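Local coordinates for UPF0045 protein MTH_1187 (Methanothermobacter thermautotrophicus, PDB 1LXN) that is of unknown function but, as a homotetrameric member of a family of thiamine-binding-type proteins, may bind a small ligand such as thiamine, at residues Val8-Thr13 with Ser19-Ala24; Arg35-Ile38 with Thr43-Glu46; Ala59-Val64 with Asp70-Thr75; Lys77-Arg82 with Arg89-Ser94. All coordinates share one frame; numbering follows the deposited sequence.

Contact 1. Residues Val8-Thr13 with Ser19-Ala24; sequences VIPLGT and SSYVAA. With SO4 (sulfate ion), chain E.
Ser19 OG donates a 2.8 Å hydrogen bond to O4 of a sulfate ion, which probably came from the crystallisation liquor and sits by the first turn of helix 19-29. Two residues on, Tyr21 carries the contact with Val8-Thr13, and it does so without any hydrogen bond between the two segments. Pro10 lies over one face of the phenol ring. Its CG stands 4.0 Å from the ring centroid, 28° off the ring normal, in a CH-pi contact displaced toward the CB end of the ring, where the same CG comes within 3.6 Å of Tyr21 CG. Farther out, Thr13 runs past the tyrosine in the opposite direction, with OG1 3.3 Å from Tyr21 CE2 and its methyl CG2 beside the same ring carbon. The ring reaches this position because Tyr21 CG lies beside the backbone N (chi1 -85°), which carries it off the helix toward the end of the strand. A thin flank completes the contact, the methyl CG2 of Val22 lying 4.3 Å from Val8 O. Val64 of helix 50-66 touches Val8, Pro10 and Tyr21, so the ring is also part of the packing between the two helices. With an alanine here instead of Tyr21, Pro10 and Thr13 would probably lose the ring they lie against, leaving a gap over the proline. Strand 2-10, leading through a loop into a helix that packs back on the strand's end, forms the first beta-alpha unit of a ferredoxin-like fold.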
loop_
_atom_site.group_PDB
_atom_site.type_symbol
_atom_site.label_atom_id
_atom_site.label_comp_id
_atom_site.label_asym_id
_atom_site.label_seq_id
_atom_site.Cartn_x
_atom_site.Cartn_y
_atom_site.Cartn_z
ATOM N N VAL A 8 -2.132 6.414 -1.494
ATOM C CA VAL A 8 -1.904 7.691 -0.836
ATOM C C VAL A 8 -2.094 8.711 -1.948
ATOM O O VAL A 8 -1.319 8.745 -2.899
ATOM C CB VAL A 8 -0.472 7.791 -0.275
ATOM C CG1 VAL A 8 -0.306 9.095 0.498
ATOM C CG2 VAL A 8 -0.181 6.600 0.627
ATOM N N ILE A 9 -3.132 9.531 -1.836
ATOM C CA ILE A 9 -3.434 10.507 -2.871
ATOM C C ILE A 9 -3.373 11.949 -2.378
ATOM O O ILE A 9 -4.204 12.380 -1.588
ATOM C CB ILE A 9 -4.844 10.250 -3.463
ATOM C CG1 ILE A 9 -4.978 8.779 -3.876
ATOM C CG2 ILE A 9 -5.085 11.155 -4.661
ATOM C CD1 ILE A 9 -6.354 8.400 -4.415
ATOM N N PRO A 10 -2.366 12.707 -2.825
ATOM C CA PRO A 10 -2.270 14.103 -2.388
ATOM C C PRO A 10 -3.318 14.907 -3.148
ATOM O O PRO A 10 -3.548 14.662 -4.332
ATOM C CB PRO A 10 -0.839 14.484 -2.764
ATOM C CG PRO A 10 -0.583 13.643 -3.995
ATOM C CD PRO A 10 -1.192 12.307 -3.623
ATOM N N LEU A 11 -3.962 15.844 -2.461
ATOM C CA LEU A 11 -4.998 16.676 -3.065
ATOM C C LEU A 11 -4.564 18.149 -3.150
ATOM O O LEU A 11 -3.823 18.633 -2.300
ATOM C CB LEU A 11 -6.282 16.561 -2.237
ATOM C CG LEU A 11 -6.801 15.143 -1.959
ATOM C CD1 LEU A 11 -8.066 15.216 -1.110
ATOM C CD2 LEU A 11 -7.093 14.434 -3.279
ATOM N N GLY A 12 -5.037 18.855 -4.174
ATOM C CA GLY A 12 -4.676 20.254 -4.342
ATOM C C GLY A 12 -3.219 20.408 -4.744
ATOM O O GLY A 12 -2.560 21.381 -4.389
ATOM N N THR A 13 -2.736 19.440 -5.510
ATOM C CA THR A 13 -1.354 19.377 -5.976
ATOM C C THR A 13 -1.016 20.327 -7.143
ATOM O O THR A 13 0.153 20.629 -7.389
ATOM C CB THR A 13 -1.039 17.892 -6.349
ATOM O OG1 THR A 13 -0.566 17.208 -5.177
ATOM C CG2 THR A 13 -0.027 17.780 -7.455
ATOM N N SER A 19 2.716 10.664 -9.878
ATOM C CA SER A 19 3.747 9.634 -9.773
ATOM C C SER A 19 4.909 9.893 -8.825
ATOM O O SER A 19 5.386 8.964 -8.170
ATOM C CB SER A 19 4.312 9.320 -11.156
ATOM O OG SER A 19 3.326 8.697 -11.949
ATOM N N SER A 20 5.384 11.133 -8.758
ATOM C CA SER A 20 6.503 11.443 -7.878
ATOM C C SER A 20 6.065 11.375 -6.426
ATOM O O SER A 20 6.854 11.018 -5.546
ATOM C CB SER A 20 7.075 12.831 -8.198
ATOM O OG SER A 20 7.595 12.852 -9.515
ATOM N N TYR A 21 4.810 11.729 -6.173
ATOM C CA TYR A 21 4.282 11.678 -4.815
ATOM C C TYR A 21 4.139 10.218 -4.394
ATOM O O TYR A 21 4.473 9.855 -3.268
ATOM C CB TYR A 21 2.920 12.368 -4.737
ATOM C CG TYR A 21 2.998 13.862 -4.536
ATOM C CD1 TYR A 21 3.494 14.397 -3.348
ATOM C CD2 TYR A 21 2.553 14.740 -5.520
ATOM C CE1 TYR A 21 3.541 15.766 -3.147
ATOM C CE2 TYR A 21 2.595 16.118 -5.325
ATOM C CZ TYR A 21 3.087 16.621 -4.138
ATOM O OH TYR A 21 3.120 17.984 -3.937
ATOM N N VAL A 22 3.645 9.387 -5.310
ATOM C CA VAL A 22 3.463 7.972 -5.024
ATOM C C VAL A 22 4.811 7.270 -4.844
ATOM O O VAL A 22 4.960 6.418 -3.968
ATOM C CB VAL A 22 2.662 7.277 -6.138
ATOM C CG1 VAL A 22 2.496 5.795 -5.813
ATOM C CG2 VAL A 22 1.285 7.946 -6.282
ATOM N N ALA A 23 5.791 7.624 -5.672
ATOM C CA ALA A 23 7.115 7.026 -5.546
ATOM C C ALA A 23 7.669 7.368 -4.161
ATOM O O ALA A 23 8.297 6.534 -3.524
ATOM C CB ALA A 23 8.053 7.548 -6.638
ATOM N N ALA A 24 7.437 8.590 -3.690
ATOM C CA ALA A 24 7.922 8.969 -2.361
ATOM C C ALA A 24 7.225 8.119 -1.285
ATOM O O ALA A 24 7.844 7.723 -0.298
ATOM C CB ALA A 24 7.670 10.447 -2.095
HETATM S S SO4 E . 2.395 10.553 -14.673
HETATM O O1 SO4 E . 2.322 9.283 -15.290
HETATM O O2 SO4 E . 1.758 11.482 -15.536
HETATM O O3 SO4 E . 3.777 10.854 -14.543
HETATM O O4 SO4 E . 1.815 10.603 -13.385
#

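Contact 2. Residues Arg35-Ile38 with Thr43-Glu46; sequences RYEI and TLLE
Tyr36 and Leu45 face each other as a non-hydrogen-bonded pair, and with Thr43 they form the part of the hairpin buried under helix 19-29, where Val26 and Leu29 close over them. The methyl CD2 of Leu45 reaches across to Tyr36 CB at 3.6 Å, while Thr43 CG2 lies 3.8 Å from the same carbon. With CG between the backbone N and the carbonyl carbon (chi1 75°), the Tyr36 ring leads away from the neighbouring strand, leaving CB to make the closest side-chain contacts, with CD1 only grazing Thr43 CG2 obliquely. Ile38, farther along, is exposed. Four backbone hydrogen bonds join the strands at the pairs Arg35-Glu46 and Glu37-Leu44, the shortest from Leu44 N to Glu37 O at 2.7 Å. The other face looks to solvent, although its side chains still lie against each other: Glu37 OE1 comes within 3.2 Å of Leu44 CD2, and Arg35 CD within 3.6 Å of Glu46 OE1. Arg35 NH1 stays 4.1 Å from Glu46 OE1, too far for a salt bridge. Glu46 OE2 accepts from Leu88 N at the start of helix 88-98. The two strands form the antiparallel beta hairpin of the ferredoxin-like fold, with strand 35-39 at the sheet edge within this chain.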
loop_
_atom_site.group_PDB
_atom_site.type_symbol
_atom_site.label_atom_id
_atom_site.label_comp_id
_atom_site.label_asym_id
_atom_site.label_seq_id
_atom_site.Cartn_x
_atom_site.Cartn_y
_atom_site.Cartn_z
ATOM N N ARG A 35 6.423 -6.586 2.215
ATOM C CA ARG A 35 6.659 -6.826 0.799
ATOM C C ARG A 35 5.607 -5.983 0.093
ATOM O O ARG A 35 4.507 -5.802 0.607
ATOM C CB ARG A 35 6.474 -8.302 0.451
ATOM C CG ARG A 35 7.601 -9.200 0.934
ATOM C CD ARG A 35 7.268 -10.671 0.720
ATOM N NE ARG A 35 8.367 -11.547 1.124
ATOM C CZ ARG A 35 8.264 -12.867 1.248
ATOM N NH1 ARG A 35 7.105 -13.470 1.003
ATOM N NH2 ARG A 35 9.317 -13.587 1.619
ATOM N N TYR A 36 5.939 -5.449 -1.072
ATOM C CA TYR A 36 4.981 -4.627 -1.788
ATOM C C TYR A 36 5.020 -4.907 -3.283
ATOM O O TYR A 36 5.978 -5.479 -3.803
ATOM C CB TYR A 36 5.265 -3.142 -1.524
ATOM C CG TYR A 36 6.469 -2.598 -2.264
ATOM C CD1 TYR A 36 6.358 -2.147 -3.580
ATOM C CD2 TYR A 36 7.725 -2.565 -1.661
ATOM C CE1 TYR A 36 7.471 -1.677 -4.280
ATOM C CE2 TYR A 36 8.846 -2.100 -2.352
ATOM C CZ TYR A 36 8.712 -1.656 -3.660
ATOM O OH TYR A 36 9.815 -1.184 -4.339
ATOM N N GLU A 37 3.963 -4.497 -3.964
ATOM C CA GLU A 37 3.861 -4.662 -5.401
ATOM C C GLU A 37 3.035 -3.495 -5.921
ATOM O O GLU A 37 1.877 -3.324 -5.536
ATOM C CB GLU A 37 3.178 -5.987 -5.743
ATOM C CG GLU A 37 3.088 -6.259 -7.235
ATOM C CD GLU A 37 2.373 -7.564 -7.560
ATOM O OE1 GLU A 37 1.181 -7.708 -7.196
ATOM O OE2 GLU A 37 3.005 -8.446 -8.183
ATOM N N ILE A 38 3.644 -2.678 -6.774
ATOM C CA ILE A 38 2.964 -1.528 -7.353
ATOM C C ILE A 38 1.969 -1.998 -8.415
ATOM O O ILE A 38 2.349 -2.705 -9.342
ATOM C CB ILE A 38 3.990 -0.570 -8.000
ATOM C CG1 ILE A 38 4.972 -0.075 -6.932
ATOM C CG2 ILE A 38 3.271 0.611 -8.650
ATOM C CD1 ILE A 38 6.227 0.540 -7.486
ATOM N N THR A 43 -0.776 0.437 -4.236
ATOM C CA THR A 43 0.284 -0.508 -3.910
ATOM C C THR A 43 -0.210 -1.682 -3.051
ATOM O O THR A 43 -0.837 -1.491 -2.006
ATOM C CB THR A 43 1.451 0.196 -3.184
ATOM O OG1 THR A 43 1.961 1.243 -4.014
ATOM C CG2 THR A 43 2.580 -0.783 -2.902
ATOM N N LEU A 44 0.069 -2.897 -3.518
ATOM C CA LEU A 44 -0.312 -4.119 -2.820
ATOM C C LEU A 44 0.740 -4.419 -1.754
ATOM O O LEU A 44 1.923 -4.178 -1.962
ATOM C CB LEU A 44 -0.397 -5.274 -3.823
ATOM C CG LEU A 44 -1.681 -5.488 -4.643
ATOM C CD1 LEU A 44 -2.431 -4.201 -4.830
ATOM C CD2 LEU A 44 -1.324 -6.118 -5.983
ATOM N N LEU A 45 0.311 -4.940 -0.610
ATOM C CA LEU A 45 1.239 -5.236 0.475
ATOM C C LEU A 45 1.007 -6.586 1.141
ATOM O O LEU A 45 -0.096 -7.136 1.113
ATOM C CB LEU A 45 1.131 -4.156 1.561
ATOM C CG LEU A 45 1.348 -2.684 1.183
ATOM C CD1 LEU A 45 0.787 -1.784 2.279
ATOM C CD2 LEU A 45 2.833 -2.419 0.978
ATOM N N GLU A 46 2.069 -7.102 1.745
ATOM C CA GLU A 46 2.022 -8.343 2.506
ATOM C C GLU A 46 2.844 -8.047 3.754
ATOM O O GLU A 46 3.955 -7.507 3.672
ATOM C CB GLU A 46 2.645 -9.509 1.742
ATOM C CG GLU A 46 1.926 -9.871 0.465
ATOM C CD GLU A 46 2.558 -11.068 -0.214
ATOM O OE1 GLU A 46 3.741 -11.344 0.075
ATOM O OE2 GLU A 46 1.882 -11.722 -1.038
#

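Contact 3. Residues Ala59-Val64 with Asp70-Thr75; sequences AAHEAV and DRVYTT
His61 and Thr74 supply the polar part of this contact, a single hydrogen bond of 2.8 Å between His61 ND1 and Thr74 OG1. The angle of 162° makes it nearly straight, and the hydroxyl oxygen lies at the edge of the imidazole, in the plane of the ring. Either group could be the donor. With CG anti to the backbone N (chi1 -178°), the histidine brings its ring from the flank of the helix toward the strand. The in-plane bond at ND1 then holds the ring's turn.

Van der Waals contact with the imidazole comes from Val72, whose CG1 lies 3.7 Å from His61 ND1 and meets the ring obliquely. The two side chains pass each other in opposite directions, which sets the valine against the ring next to the hydrogen bond.

The apolar pair is formed by the other methyl of Val72, CG2, 3.7 Å from Val64 CG1. Val64 is buried, with Ala25 of helix 19-29 also against it.

The backbones stay well apart, the axes of the short helix and strand segments approaching no closer than 9.3 Å and running nearly antiparallel at 161°. Helix 50-66 returning through a short loop into strand 72-79, outermost in the sheet of this chain, is the second alpha-beta unit of a ferredoxin-like fold, its helix lying on the sheet.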
loop_
_atom_site.group_PDB
_atom_site.type_symbol
_atom_site.label_atom_id
_atom_site.label_comp_id
_atom_site.label_asym_id
_atom_site.label_seq_id
_atom_site.Cartn_x
_atom_site.Cartn_y
_atom_site.Cartn_z
ATOM N N ALA A 59 4.172 5.664 7.541
ATOM C CA ALA A 59 5.371 6.153 6.876
ATOM C C ALA A 59 5.072 6.657 5.462
ATOM O O ALA A 59 5.552 7.722 5.062
ATOM C CB ALA A 59 6.424 5.053 6.827
ATOM N N ALA A 60 4.278 5.895 4.712
ATOM C CA ALA A 60 3.939 6.273 3.347
ATOM C C ALA A 60 3.140 7.569 3.351
ATOM O O ALA A 60 3.423 8.484 2.578
ATOM C CB ALA A 60 3.150 5.158 2.669
ATOM N N HIS A 61 2.148 7.641 4.235
ATOM C CA HIS A 61 1.305 8.822 4.372
ATOM C C HIS A 61 2.146 10.070 4.682
ATOM O O HIS A 61 1.992 11.109 4.036
ATOM C CB HIS A 61 0.286 8.595 5.495
ATOM C CG HIS A 61 -0.678 9.729 5.688
ATOM N ND1 HIS A 61 -1.856 9.834 4.980
ATOM C CD2 HIS A 61 -0.647 10.792 6.531
ATOM C CE1 HIS A 61 -2.514 10.908 5.381
ATOM N NE2 HIS A 61 -1.802 11.506 6.320
ATOM N N GLU A 62 3.031 9.955 5.671
ATOM C CA GLU A 62 3.891 11.064 6.090
ATOM C C GLU A 62 4.843 11.523 4.991
ATOM O O GLU A 62 5.124 12.710 4.877
ATOM C CB GLU A 62 4.724 10.662 7.315
ATOM C CG GLU A 62 3.923 10.048 8.452
ATOM C CD GLU A 62 3.399 11.067 9.446
ATOM O OE1 GLU A 62 3.127 12.221 9.041
ATOM O OE2 GLU A 62 3.249 10.701 10.636
ATOM N N ALA A 63 5.346 10.582 4.195
ATOM C CA ALA A 63 6.274 10.921 3.123
ATOM C C ALA A 63 5.627 11.850 2.101
ATOM O O ALA A 63 6.288 12.721 1.545
ATOM C CB ALA A 63 6.781 9.650 2.431
ATOM N N VAL A 64 4.334 11.667 1.858
ATOM C CA VAL A 64 3.634 12.510 0.899
ATOM C C VAL A 64 3.440 13.912 1.467
ATOM O O VAL A 64 3.503 14.905 0.732
ATOM C CB VAL A 64 2.287 11.885 0.497
ATOM C CG1 VAL A 64 1.508 12.833 -0.403
ATOM C CG2 VAL A 64 2.545 10.570 -0.227
ATOM N N ASP A 70 -0.278 19.490 1.110
ATOM C CA ASP A 70 -0.984 20.061 2.252
ATOM C C ASP A 70 -2.264 19.302 2.594
ATOM O O ASP A 70 -2.944 19.625 3.574
ATOM C CB ASP A 70 -1.318 21.528 1.985
ATOM C CG ASP A 70 -0.141 22.452 2.253
ATOM O OD1 ASP A 70 -0.126 23.567 1.690
ATOM O OD2 ASP A 70 0.756 22.072 3.038
ATOM N N ARG A 71 -2.603 18.309 1.777
ATOM C CA ARG A 71 -3.793 17.503 2.022
ATOM C C ARG A 71 -3.628 16.118 1.412
ATOM O O ARG A 71 -3.531 15.967 0.195
ATOM C CB ARG A 71 -5.041 18.183 1.449
ATOM C CG ARG A 71 -6.338 17.477 1.835
ATOM C CD ARG A 71 -7.571 18.203 1.334
ATOM N NE ARG A 71 -8.800 17.542 1.777
ATOM C CZ ARG A 71 -10.030 18.006 1.554
ATOM N NH1 ARG A 71 -10.205 19.144 0.890
ATOM N NH2 ARG A 71 -11.091 17.332 1.991
ATOM N N VAL A 72 -3.592 15.105 2.267
ATOM C CA VAL A 72 -3.427 13.741 1.797
ATOM C C VAL A 72 -4.639 12.868 2.107
ATOM O O VAL A 72 -5.132 12.823 3.240
ATOM C CB VAL A 72 -2.152 13.108 2.397
ATOM C CG1 VAL A 72 -1.907 11.744 1.788
ATOM C CG2 VAL A 72 -0.954 14.020 2.134
ATOM N N TYR A 73 -5.120 12.189 1.071
ATOM C CA TYR A 73 -6.266 11.302 1.172
ATOM C C TYR A 73 -5.732 9.884 1.042
ATOM O O TYR A 73 -5.349 9.452 -0.051
ATOM C CB TYR A 73 -7.248 11.586 0.040
ATOM C CG TYR A 73 -8.523 10.782 0.133
ATOM C CD1 TYR A 73 -9.500 11.095 1.080
ATOM C CD2 TYR A 73 -8.756 9.711 -0.727
ATOM C CE1 TYR A 73 -10.676 10.360 1.160
ATOM C CE2 TYR A 73 -9.930 8.970 -0.651
ATOM C CZ TYR A 73 -10.882 9.301 0.289
ATOM O OH TYR A 73 -12.048 8.579 0.350
ATOM N N THR A 74 -5.709 9.161 2.156
ATOM C CA THR A 74 -5.173 7.810 2.163
ATOM C C THR A 74 -6.209 6.724 2.400
ATOM O O THR A 74 -7.081 6.835 3.272
ATOM C CB THR A 74 -4.049 7.693 3.213
ATOM O OG1 THR A 74 -2.955 8.520 2.810
ATOM C CG2 THR A 74 -3.566 6.259 3.351
ATOM N N THR A 75 -6.092 5.665 1.610
ATOM C CA THR A 75 -6.996 4.534 1.695
ATOM C C THR A 75 -6.199 3.255 1.947
ATOM O O THR A 75 -5.166 3.012 1.320
ATOM C CB THR A 75 -7.811 4.385 0.386
ATOM O OG1 THR A 75 -8.638 5.543 0.205
ATOM C CG2 THR A 75 -8.693 3.147 0.436
#

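Contact 4. Residues Lys77-Arg82 with Arg89-Ser94; sequences KIDDRR and RDKVES
Asp79 and Lys91 come from opposite directions into a salt bridge that alone joins the two segments. Lys91 NZ donates to Asp79 OD1 at 2.6 Å, using the anti lone pair of that oxygen, on the side away from OD2. The lysine is bent rather than fully extended, chi3 of 61° turning its end toward the carboxylate. The ammonium also makes a weak hydrogen bond to Thr3 OG1 on the neighbouring strand. A methionine in place of Lys91 would probably leave the Asp79 carboxylate without its positive mate and segments 77-82 and 89-94 without the bond that joins them.

Other charge pairs lie along Lys77-Arg82 and just beyond it. Arg82 NE donates to Asp80 OD1 at 2.8 Å; the oxygen is met on its syn side and lies near the guanidinium plane, and a weak second bond runs from NH2 to OD2. Arg81 instead pairs with Asp83.

Neutral hydrogen bonding appears on the helix. Asp90 O accepts from both Ser94 N, at 2.9 Å, and Ser94 OG, at 3.0 Å, the two donors coming from opposite faces of the carbonyl plane, so the serine hydroxyl is turned back onto its own helix.

With a buried area of merely 74 Å² and no apolar contact between the segments, the link between them rests on charge and is likely to be sensitive to ionic conditions.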
loop_
_atom_site.group_PDB
_atom_site.type_symbol
_atom_site.label_atom_id
_atom_site.label_comp_id
_atom_site.label_asym_id
_atom_site.label_seq_id
_atom_site.Cartn_x
_atom_site.Cartn_y
_atom_site.Cartn_z
ATOM N N LYS A 77 -6.884 -0.985 2.591
ATOM C CA LYS A 77 -7.787 -2.124 2.631
ATOM C C LYS A 77 -6.964 -3.263 3.202
ATOM O O LYS A 77 -5.862 -3.532 2.728
ATOM C CB LYS A 77 -8.265 -2.524 1.233
ATOM C CG LYS A 77 -9.103 -1.495 0.505
ATOM C CD LYS A 77 -9.725 -2.099 -0.762
ATOM C CE LYS A 77 -8.678 -2.772 -1.656
ATOM N NZ LYS A 77 -9.262 -3.391 -2.888
ATOM N N ILE A 78 -7.494 -3.926 4.220
ATOM C CA ILE A 78 -6.798 -5.037 4.843
ATOM C C ILE A 78 -7.615 -6.322 4.751
ATOM O O ILE A 78 -8.797 -6.352 5.112
ATOM C CB ILE A 78 -6.519 -4.766 6.343
ATOM C CG1 ILE A 78 -5.773 -3.444 6.522
ATOM C CG2 ILE A 78 -5.698 -5.909 6.929
ATOM C CD1 ILE A 78 -5.527 -3.079 7.975
ATOM N N ASP A 79 -6.986 -7.377 4.251
ATOM C CA ASP A 79 -7.629 -8.680 4.160
ATOM C C ASP A 79 -6.816 -9.553 5.112
ATOM O O ASP A 79 -5.734 -10.014 4.776
ATOM C CB ASP A 79 -7.553 -9.234 2.734
ATOM C CG ASP A 79 -8.277 -10.572 2.586
ATOM O OD1 ASP A 79 -8.174 -11.191 1.510
ATOM O OD2 ASP A 79 -8.956 -11.006 3.544
ATOM N N ASP A 80 -7.337 -9.759 6.312
ATOM C CA ASP A 80 -6.637 -10.543 7.319
ATOM C C ASP A 80 -7.297 -11.905 7.487
ATOM O O ASP A 80 -8.324 -12.025 8.154
ATOM C CB ASP A 80 -6.648 -9.773 8.642
ATOM C CG ASP A 80 -5.735 -10.381 9.689
ATOM O OD1 ASP A 80 -5.093 -11.420 9.411
ATOM O OD2 ASP A 80 -5.666 -9.808 10.802
ATOM N N ARG A 81 -6.707 -12.928 6.876
ATOM C CA ARG A 81 -7.263 -14.272 6.962
ATOM C C ARG A 81 -6.423 -15.135 7.897
ATOM O O ARG A 81 -5.247 -15.397 7.635
ATOM C CB ARG A 81 -7.339 -14.907 5.570
ATOM C CG ARG A 81 -8.077 -16.235 5.560
ATOM C CD ARG A 81 -8.301 -16.757 4.154
ATOM N NE ARG A 81 -9.088 -17.986 4.166
ATOM C CZ ARG A 81 -9.372 -18.714 3.091
ATOM N NH1 ARG A 81 -8.938 -18.339 1.892
ATOM N NH2 ARG A 81 -10.076 -19.834 3.220
ATOM N N ARG A 82 -7.047 -15.584 8.981
ATOM C CA ARG A 82 -6.374 -16.385 9.996
ATOM C C ARG A 82 -6.512 -17.909 9.896
ATOM O O ARG A 82 -5.784 -18.633 10.579
ATOM C CB ARG A 82 -6.837 -15.926 11.389
ATOM C CG ARG A 82 -6.508 -14.466 11.705
ATOM C CD ARG A 82 -5.010 -14.224 11.624
ATOM N NE ARG A 82 -4.644 -12.816 11.750
ATOM C CZ ARG A 82 -4.404 -12.199 12.904
ATOM N NH1 ARG A 82 -4.494 -12.869 14.048
ATOM N NH2 ARG A 82 -4.058 -10.915 12.914
ATOM N N ARG A 89 -0.168 -13.535 -4.551
ATOM C CA ARG A 89 -0.135 -14.495 -5.650
ATOM C C ARG A 89 -1.122 -15.647 -5.423
ATOM O O ARG A 89 -1.875 -16.016 -6.330
ATOM C CB ARG A 89 1.283 -15.061 -5.822
ATOM C CG ARG A 89 1.424 -15.980 -7.040
ATOM C CD ARG A 89 2.675 -16.866 -6.970
ATOM N NE ARG A 89 3.922 -16.106 -7.042
ATOM C CZ ARG A 89 4.321 -15.413 -8.106
ATOM N NH1 ARG A 89 3.570 -15.380 -9.202
ATOM N NH2 ARG A 89 5.473 -14.750 -8.074
ATOM N N ASP A 90 -1.117 -16.214 -4.217
ATOM C CA ASP A 90 -2.021 -17.320 -3.888
ATOM C C ASP A 90 -3.468 -16.942 -4.184
ATOM O O ASP A 90 -4.219 -17.732 -4.747
ATOM C CB ASP A 90 -1.926 -17.706 -2.403
ATOM C CG ASP A 90 -0.558 -18.224 -2.012
ATOM O OD1 ASP A 90 0.045 -18.979 -2.803
ATOM O OD2 ASP A 90 -0.094 -17.889 -0.897
ATOM N N LYS A 91 -3.852 -15.732 -3.796
ATOM C CA LYS A 91 -5.217 -15.268 -4.009
ATOM C C LYS A 91 -5.541 -15.107 -5.487
ATOM O O LYS A 91 -6.656 -15.400 -5.919
ATOM C CB LYS A 91 -5.445 -13.947 -3.266
ATOM C CG LYS A 91 -5.248 -14.063 -1.750
ATOM C CD LYS A 91 -5.380 -12.711 -1.056
ATOM C CE LYS A 91 -6.756 -12.096 -1.264
ATOM N NZ LYS A 91 -6.809 -10.749 -0.634
ATOM N N VAL A 92 -4.570 -14.642 -6.265
ATOM C CA VAL A 92 -4.791 -14.475 -7.694
ATOM C C VAL A 92 -4.978 -15.851 -8.323
ATOM O O VAL A 92 -5.928 -16.074 -9.066
ATOM C CB VAL A 92 -3.595 -13.749 -8.378
ATOM C CG1 VAL A 92 -3.731 -13.818 -9.900
ATOM C CG2 VAL A 92 -3.550 -12.289 -7.928
ATOM N N GLU A 93 -4.079 -16.777 -8.004
ATOM C CA GLU A 93 -4.150 -18.130 -8.557
ATOM C C GLU A 93 -5.403 -18.901 -8.136
ATOM O O GLU A 93 -5.908 -19.722 -8.896
ATOM C CB GLU A 93 -2.902 -18.928 -8.177
ATOM C CG GLU A 93 -1.603 -18.349 -8.734
ATOM C CD GLU A 93 -1.634 -18.170 -10.251
ATOM O OE1 GLU A 93 -1.901 -19.165 -10.964
ATOM O OE2 GLU A 93 -1.385 -17.036 -10.732
ATOM N N SER A 94 -5.910 -18.639 -6.935
ATOM C CA SER A 94 -7.113 -19.331 -6.476
ATOM C C SER A 94 -8.315 -18.945 -7.319
ATOM O O SER A 94 -9.158 -19.782 -7.626
ATOM C CB SER A 94 -7.410 -19.011 -5.009
ATOM O OG SER A 94 -6.494 -19.674 -4.160
#

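All four contacts reach one antiparallel sheet but differ with their place on it. Contacts 1 and 3 lie about 8 Å apart between centres and touch: strands 2-10 and 72-79 are neighbours, bonded through their backbones, and both contacts share in the partly buried packing beneath two helices. Contact 1 has no hydrogen bond across it, while contact 3 adds one between histidine and threonine. Contact 2, about 17 Å from contact 1 between centres, is held by backbone hydrogen bonds, partly buried on one face and mostly polar on the other. Contact 4 shares strand 72-79 with contact 3 but lies about 25 Å away between centres, across the chain's centre; it is a surface contact resting on a single salt bridge.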